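Local coordinates for protein cysteine synthase 3 (Entamoeba histolytica, PDB 6KR5) that probably makes L-cysteine from O-acetyl-L-serine and sulfide as a pyridoxal-phosphate-dependent O-acetylserine sulfhydrylase, catalysing the last step of cysteine biosynthesis, at residues K40-L45 with K290-V295; N174-W177 with E183-I186. All coordinates share one frame; numbering follows the deposited sequence.

Contact 1 of 2, residues K40-L45 with K290-V295; sequences KNTKIL and KEAGKV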
loop_
_atom_site.group_PDB
_atom_site.type_symbol
_atom_site.label_atom_id
_atom_site.label_comp_id
_atom_site.label_asym_id
_atom_site.label_seq_id
_atom_site.Cartn_x
_atom_site.Cartn_y
_atom_site.Cartn_z
ATOM N N LYS B 40 24.714 -19.277 -4.605
ATOM C CA LYS B 40 24.636 -18.350 -3.482
ATOM C C LYS B 40 25.142 -16.951 -3.813
ATOM O O LYS B 40 24.787 -16.003 -3.106
ATOM C CB LYS B 40 25.417 -18.908 -2.290
ATOM N N ASN B 41 25.958 -16.788 -4.852
ATOM C CA ASN B 41 26.458 -15.463 -5.200
ATOM C C ASN B 41 25.571 -14.742 -6.209
ATOM O O ASN B 41 25.845 -13.585 -6.537
ATOM C CB ASN B 41 27.898 -15.545 -5.728
ATOM C CG ASN B 41 28.020 -16.370 -6.992
ATOM O OD1 ASN B 41 27.370 -17.406 -7.144
ATOM N ND2 ASN B 41 28.874 -15.921 -7.903
ATOM N N THR B 42 24.509 -15.382 -6.689
ATOM C CA THR B 42 23.548 -14.712 -7.552
ATOM C C THR B 42 22.587 -13.889 -6.700
ATOM O O THR B 42 22.128 -14.342 -5.648
ATOM C CB THR B 42 22.798 -15.750 -8.384
ATOM O OG1 THR B 42 23.751 -16.562 -9.091
ATOM C CG2 THR B 42 21.850 -15.080 -9.383
ATOM N N LYS B 43 22.300 -12.660 -7.141
ATOM C CA LYS B 43 21.503 -11.717 -6.359
ATOM C C LYS B 43 20.184 -11.485 -7.078
ATOM O O LYS B 43 20.183 -11.088 -8.245
ATOM C CB LYS B 43 22.240 -10.391 -6.167
ATOM C CG LYS B 43 23.574 -10.507 -5.426
ATOM C CD LYS B 43 24.728 -10.030 -6.301
ATOM C CE LYS B 43 26.018 -9.893 -5.508
ATOM N NZ LYS B 43 26.509 -11.198 -4.987
ATOM N N ILE B 44 19.072 -11.723 -6.387
ATOM C CA ILE B 44 17.744 -11.584 -6.976
ATOM C C ILE B 44 17.006 -10.518 -6.181
ATOM O O ILE B 44 16.703 -10.712 -4.999
ATOM C CB ILE B 44 16.967 -12.908 -6.993
ATOM C CG1 ILE B 44 17.772 -13.978 -7.742
ATOM C CG2 ILE B 44 15.630 -12.712 -7.695
ATOM C CD1 ILE B 44 18.601 -14.868 -6.867
ATOM N N LEU B 45 16.724 -9.389 -6.827
ATOM C CA LEU B 45 16.163 -8.216 -6.172
ATOM C C LEU B 45 14.794 -7.921 -6.752
ATOM O O LEU B 45 14.601 -8.032 -7.968
ATOM C CB LEU B 45 17.063 -6.992 -6.360
ATOM C CG LEU B 45 18.544 -7.208 -6.070
ATOM C CD1 LEU B 45 19.300 -5.915 -6.402
ATOM C CD2 LEU B 45 18.741 -7.625 -4.615
ATOM N N LYS B 290 13.807 -18.750 -12.421
ATOM C CA LYS B 290 14.304 -19.609 -13.495
ATOM C C LYS B 290 15.526 -18.991 -14.149
ATOM O O LYS B 290 16.504 -19.691 -14.451
ATOM C CB LYS B 290 13.203 -19.860 -14.524
ATOM C CG LYS B 290 12.040 -20.631 -13.954
ATOM C CD LYS B 290 11.030 -20.990 -15.022
ATOM C CE LYS B 290 9.970 -21.900 -14.439
ATOM N NZ LYS B 290 8.909 -22.264 -15.413
ATOM N N GLU B 291 15.494 -17.679 -14.372
ATOM C CA GLU B 291 16.662 -16.992 -14.908
ATOM C C GLU B 291 17.868 -17.170 -13.992
ATOM O O GLU B 291 18.986 -17.424 -14.460
ATOM C CB GLU B 291 16.329 -15.513 -15.099
ATOM C CG GLU B 291 17.307 -14.771 -15.972
ATOM C CD GLU B 291 17.153 -15.113 -17.440
ATOM O OE1 GLU B 291 16.094 -15.655 -17.846
ATOM O OE2 GLU B 291 18.107 -14.840 -18.191
ATOM N N ALA B 292 17.653 -17.073 -12.678
ATOM C CA ALA B 292 18.717 -17.210 -11.692
ATOM C C ALA B 292 19.280 -18.624 -11.623
ATOM O O ALA B 292 20.333 -18.825 -11.007
ATOM C CB ALA B 292 18.198 -16.789 -10.312
ATOM N N GLY B 293 18.606 -19.600 -12.219
ATOM C CA GLY B 293 19.091 -20.961 -12.255
ATOM C C GLY B 293 19.942 -21.319 -13.452
ATOM O O GLY B 293 20.469 -22.435 -13.505
ATOM N N LYS B 294 20.096 -20.417 -14.416
ATOM C CA LYS B 294 20.871 -20.708 -15.616
ATOM C C LYS B 294 22.354 -20.539 -15.337
ATOM O O LYS B 294 22.764 -19.627 -14.616
ATOM C CB LYS B 294 20.441 -19.796 -16.761
ATOM C CG LYS B 294 18.965 -19.936 -17.109
ATOM C CD LYS B 294 18.553 -19.012 -18.237
ATOM C CE LYS B 294 17.093 -19.224 -18.588
ATOM N NZ LYS B 294 16.609 -18.228 -19.572
ATOM N N VAL B 295 23.163 -21.437 -15.908
ATOM C CA VAL B 295 24.573 -21.473 -15.540
ATOM C C VAL B 295 25.277 -20.187 -15.953
ATOM O O VAL B 295 26.151 -19.695 -15.229
ATOM C CB VAL B 295 25.259 -22.715 -16.141
ATOM C CG1 VAL B 295 26.736 -22.725 -15.782
ATOM C CG2 VAL B 295 24.587 -23.979 -15.641
HETATM O O HOH W 1 22.761 -18.925 -10.101
#
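The methyl of Ala292 packs against the branched side chains of Ile44 and Thr42, which both leave their backbone toward the helix. Ile44 meets it with the flank of its longer branch: CG1 lies 3.8 Å from Ala292 CB and the terminal CD1 4.0 Å from the same atom. Because CG1 stands anti to the carbonyl carbon (chi1 -57°), this branch, and not CG2, lies over the methyl. Thr42 adds its CG2, 4.1 Å from Ala292 CB, while its hydroxyl serves polar groups. Water 1 lies 2.8 Å from Thr42 OG1 and donates to Ala292 O at 2.6 Å, linking Thr42 to the backbone of Ala292, and OG1 is also hydrogen-bonded to Gly299 N, its strongest polar partner. A small alanine suits this place, since its CB touches both residues while its backbone stays close; threonine suits the other side by offering one methyl and one hydroxyl. Lys43, between the two, points away, and its NZ returns to Asn41 O at 2.9 Å. Lys294 NZ forms salt bridges with Glu291 OE1, which it meets from above the carboxylate plane, and with Glu253. The contact thus places Ala292 of helix 279-292 against the start of strand 43-48 and the residue just before it; Ile302 of the adjacent, parallel strand 301-306 also touches Ala292, and Ile38 from a loop packs on both Ala292 and Ile44.

Contact 2 of 2, residues N174-W177 with E183-I186; sequences NEIW and EVDI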
loop_
_atom_site.group_PDB
_atom_site.type_symbol
_atom_site.label_atom_id
_atom_site.label_comp_id
_atom_site.label_asym_id
_atom_site.label_seq_id
_atom_site.Cartn_x
_atom_site.Cartn_y
_atom_site.Cartn_z
ATOM N N ASN B 174 16.101 4.785 -13.652
ATOM C CA ASN B 174 17.121 5.504 -12.896
ATOM C C ASN B 174 17.204 4.998 -11.465
ATOM O O ASN B 174 18.300 4.871 -10.905
ATOM C CB ASN B 174 16.846 7.005 -12.888
ATOM C CG ASN B 174 17.954 7.778 -12.194
ATOM O OD1 ASN B 174 19.116 7.688 -12.596
ATOM N ND2 ASN B 174 17.611 8.517 -11.138
ATOM N N GLU B 175 16.050 4.717 -10.853
ATOM C CA GLU B 175 16.049 4.151 -9.510
ATOM C C GLU B 175 16.799 2.826 -9.469
ATOM O O GLU B 175 17.575 2.579 -8.541
ATOM C CB GLU B 175 14.614 3.969 -9.021
ATOM C CG GLU B 175 13.886 5.286 -8.807
ATOM C CD GLU B 175 12.380 5.131 -8.790
ATOM O OE1 GLU B 175 11.900 4.064 -8.353
ATOM O OE2 GLU B 175 11.680 6.081 -9.192
ATOM N N ILE B 176 16.572 1.952 -10.452
ATOM C CA ILE B 176 17.312 0.688 -10.493
ATOM C C ILE B 176 18.798 0.950 -10.688
ATOM O O ILE B 176 19.647 0.326 -10.035
ATOM C CB ILE B 176 16.759 -0.228 -11.597
ATOM C CG1 ILE B 176 15.326 -0.649 -11.256
ATOM C CG2 ILE B 176 17.666 -1.454 -11.767
ATOM C CD1 ILE B 176 14.563 -1.180 -12.447
ATOM N N TRP B 177 19.132 1.871 -11.592
ATOM C CA TRP B 177 20.534 2.184 -11.848
ATOM C C TRP B 177 21.220 2.677 -10.582
ATOM O O TRP B 177 22.297 2.197 -10.216
ATOM C CB TRP B 177 20.640 3.223 -12.958
ATOM C CG TRP B 177 22.058 3.459 -13.361
ATOM C CD1 TRP B 177 22.805 4.576 -13.120
ATOM C CD2 TRP B 177 22.910 2.538 -14.044
ATOM N NE1 TRP B 177 24.077 4.410 -13.633
ATOM C CE2 TRP B 177 24.161 3.168 -14.208
ATOM C CE3 TRP B 177 22.733 1.246 -14.553
ATOM C CZ2 TRP B 177 25.229 2.544 -14.856
ATOM C CZ3 TRP B 177 23.795 0.625 -15.188
ATOM C CH2 TRP B 177 25.028 1.277 -15.335
ATOM N N GLU B 183 25.088 -2.126 -11.045
ATOM C CA GLU B 183 25.368 -3.559 -11.083
ATOM C C GLU B 183 24.279 -4.376 -11.772
ATOM O O GLU B 183 24.523 -5.552 -12.068
ATOM C CB GLU B 183 25.569 -4.106 -9.662
ATOM C CG GLU B 183 26.751 -3.504 -8.896
ATOM C CD GLU B 183 28.089 -3.861 -9.509
ATOM O OE1 GLU B 183 28.191 -4.948 -10.118
ATOM O OE2 GLU B 183 29.039 -3.055 -9.381
ATOM N N VAL B 184 23.101 -3.792 -12.028
ATOM C CA VAL B 184 21.981 -4.540 -12.605
ATOM C C VAL B 184 22.427 -5.240 -13.881
ATOM O O VAL B 184 23.030 -4.629 -14.769
ATOM C CB VAL B 184 20.775 -3.603 -12.850
ATOM C CG1 VAL B 184 21.159 -2.388 -13.694
ATOM C CG2 VAL B 184 19.607 -4.364 -13.492
ATOM N N ASP B 185 22.122 -6.530 -13.976
ATOM C CA ASP B 185 22.498 -7.341 -15.128
ATOM C C ASP B 185 21.311 -7.790 -15.960
ATOM O O ASP B 185 21.428 -7.904 -17.178
ATOM C CB ASP B 185 23.263 -8.590 -14.683
ATOM C CG ASP B 185 24.666 -8.282 -14.204
ATOM O OD1 ASP B 185 25.418 -7.616 -14.952
ATOM O OD2 ASP B 185 25.018 -8.716 -13.084
ATOM N N ILE B 186 20.193 -8.101 -15.313
ATOM C CA ILE B 186 18.999 -8.608 -15.982
ATOM C C ILE B 186 17.820 -7.868 -15.376
ATOM O O ILE B 186 17.795 -7.653 -14.162
ATOM C CB ILE B 186 18.847 -10.136 -15.799
ATOM C CG1 ILE B 186 20.140 -10.863 -16.202
ATOM C CG2 ILE B 186 17.659 -10.665 -16.598
ATOM C CD1 ILE B 186 20.100 -12.346 -15.987
#
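Val184 and Ile176 make the closest apolar contact, their side chains crossing at about a right angle. Ile176 CG2 reaches 3.9 Å from Val184 CG2 and is just as close to Val184 CB, so one methyl sits against the branch point of the valine. A second apolar contact involves the indole: Trp177 CE3, on the six-membered ring, lies 4.1 Å from Val184 CG1, which approaches obliquely. The CB of Trp177 points away from the loop, but the large indole brings its benzo part back toward the valine. With chi1 at 54°, Val184 turns CG1 toward both partners and CG2 toward the isoleucine. Valine's two methyls let one compact side chain fill this buried position; branched isoleucine also reaches Val303 of strand 301-306, which touches Val184 too, and the broad indole of partly exposed Trp177 can also lie against Lys207 and Lys208. The backbone here is held by side chains from outside: Thr180 OG1 bonds with Ile176 O and Val184 N, Lys208 NZ with Val184 O. Helix 169-179 thus leads through a short loop into the parallel strand 186-190, the helix packed on its sheet, an alpha-beta connection as in the open, twisted alpha/beta domains of fold-type II pyridoxal-phosphate enzymes.

Overall arrangement
The two contacts lie on the same side of the chain's centre, their centres about 15 Å apart. They touch directly, Glu291 CG of contact 1 packing on Ile186 CD1 of contact 2 at 3.7 Å. In sequence, contact 2 falls within the long span that separates the two segments of contact 1. Strand 301-306 lies between strands 43-48 and 186-190 in the mixed sheet and so joins the two: its Ile302 touches both Ala292 and Ile186 and thereby spans the contacts. Neither contact is centred on the cofactor; both lie on the six-stranded sheet, and in contact 2 the side chain of Ile176 stays about 12 Å from the bound pyridoxal phosphate.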